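Local structure of transcription termination factor FttA (Pyrococcus horikoshii, 3AF6) at residues R640-N643 with T647-L650. The protein probably terminates transcription by cutting nascent RNA as a zinc-binding nuclease of the metallo-beta-lactamase superfamily, with endonuclease and 5'-3' exonuclease activity. Sequence-based numbering, arbitrary orientation.
Sequences RAPN and TIRL
I648 reaches from the last strand of the chain towards R640 and P642, and its CG1-CD1 branch does all the touching. The terminal methyl CD1 lies 3.9 Å from CD of R640 and 4.1 Å from CB of P642. NH1 of R640 approaches the same branch obliquely, 3.8 Å from I648 CG1, in van der Waals contact and without a hydrogen bond. Two torsions bring the partners together. In I648, CG1 stands anti to the carbonyl carbon (chi1 -60°) and CD1 continues the extended line; the R640 chain runs straight out from the backbone, then bends at chi3 (-49°), which brings NH1 to I648 CG1.

Behind this first shell, strand 613-617 supplies a common floor: R613 touches both R640 and I648, I615 packs on P642, and F197 adds a further apolar surface to the proline. R640 bonds through its backbone to I614 and T616, I648 to I191. The contact therefore joins the end of strand 638-640 and the loop after it to strand 647-649, the outermost strands, within the chain, of the two sheets of the metallo-beta-lactamase sandwich. The direct contact is van der Waals packing, while backbone hydrogen bonds to neighbouring strands hold each segment: P642 and I648 are buried, while the exposed R640 meets the isoleucine with CD and NH1 and probably leaves its charge close to solvent.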
loop_
_atom_site.group_PDB
_atom_site.type_symbol
_atom_site.label_atom_id
_atom_site.label_comp_id
_atom_site.label_asym_id
_atom_site.label_seq_id
_atom_site.Cartn_x
_atom_site.Cartn_y
_atom_site.Cartn_z
ATOM N N ARG A 640 21.994 -5.905 14.131
ATOM C CA ARG A 640 22.689 -6.501 13.003
ATOM C C ARG A 640 22.157 -6.004 11.674
ATOM O O ARG A 640 20.955 -5.778 11.520
ATOM C CB ARG A 640 22.606 -8.022 13.034
ATOM C CG ARG A 640 23.570 -8.642 12.027
ATOM C CD ARG A 640 23.426 -10.139 11.967
ATOM N NE ARG A 640 23.443 -10.715 13.305
ATOM C CZ ARG A 640 23.403 -12.019 13.539
ATOM N NH1 ARG A 640 23.348 -12.863 12.517
ATOM N NH2 ARG A 640 23.414 -12.472 14.786
ATOM N N ALA A 641 23.073 -5.831 10.726
ATOM C CA ALA A 641 22.757 -5.375 9.377
ATOM C C ALA A 641 23.133 -6.508 8.413
ATOM O O ALA A 641 24.181 -6.486 7.762
ATOM C CB ALA A 641 23.546 -4.116 9.061
ATOM N N PRO A 642 22.263 -7.515 8.308
ATOM C CA PRO A 642 22.456 -8.684 7.453
ATOM C C PRO A 642 22.510 -8.384 5.962
ATOM O O PRO A 642 22.018 -7.347 5.507
ATOM C CB PRO A 642 21.263 -9.554 7.818
ATOM C CG PRO A 642 20.199 -8.535 7.994
ATOM C CD PRO A 642 20.885 -7.481 8.827
ATOM N N ASN A 643 23.120 -9.305 5.218
ATOM C CA ASN A 643 23.232 -9.213 3.763
ATOM C C ASN A 643 22.128 -10.088 3.185
ATOM O O ASN A 643 21.595 -10.934 3.896
ATOM C CB ASN A 643 24.572 -9.767 3.308
ATOM C CG ASN A 643 25.602 -8.699 3.112
ATOM O OD1 ASN A 643 25.484 -7.875 2.200
ATOM N ND2 ASN A 643 26.629 -8.697 3.962
ATOM N N THR A 647 20.696 -15.761 6.804
ATOM C CA THR A 647 19.486 -16.241 7.468
ATOM C C THR A 647 19.742 -16.152 8.963
ATOM O O THR A 647 20.733 -16.680 9.459
ATOM C CB THR A 647 19.131 -17.703 7.123
ATOM O OG1 THR A 647 18.853 -17.815 5.724
ATOM C CG2 THR A 647 17.889 -18.146 7.908
ATOM N N ILE A 648 18.857 -15.466 9.675
ATOM C CA ILE A 648 18.997 -15.314 11.113
ATOM C C ILE A 648 17.966 -16.123 11.869
ATOM O O ILE A 648 16.775 -15.865 11.780
ATOM C CB ILE A 648 18.868 -13.840 11.539
ATOM C CG1 ILE A 648 19.956 -13.007 10.854
ATOM C CG2 ILE A 648 18.991 -13.730 13.058
ATOM C CD1 ILE A 648 19.881 -11.553 11.156
ATOM N N ARG A 649 18.443 -17.116 12.605
ATOM C CA ARG A 649 17.595 -17.982 13.404
ATOM C C ARG A 649 17.189 -17.139 14.613
ATOM O O ARG A 649 18.031 -16.773 15.429
ATOM C CB ARG A 649 18.411 -19.210 13.817
ATOM C CG ARG A 649 17.621 -20.451 14.224
ATOM C CD ARG A 649 17.379 -20.452 15.690
ATOM N NE ARG A 649 16.706 -21.652 16.186
ATOM C CZ ARG A 649 17.231 -22.875 16.207
ATOM N NH1 ARG A 649 16.531 -23.884 16.702
ATOM N NH2 ARG A 649 18.442 -23.096 15.719
ATOM N N LEU A 650 15.906 -16.804 14.709
ATOM C CA LEU A 650 15.405 -15.990 15.812
ATOM C C LEU A 650 15.167 -16.785 17.088
ATOM O O LEU A 650 15.069 -16.213 18.175
ATOM C CB LEU A 650 14.114 -15.292 15.406
ATOM C CG LEU A 650 14.239 -14.289 14.263
ATOM C CD1 LEU A 650 12.920 -13.541 14.132
ATOM C CD2 LEU A 650 15.383 -13.323 14.538
#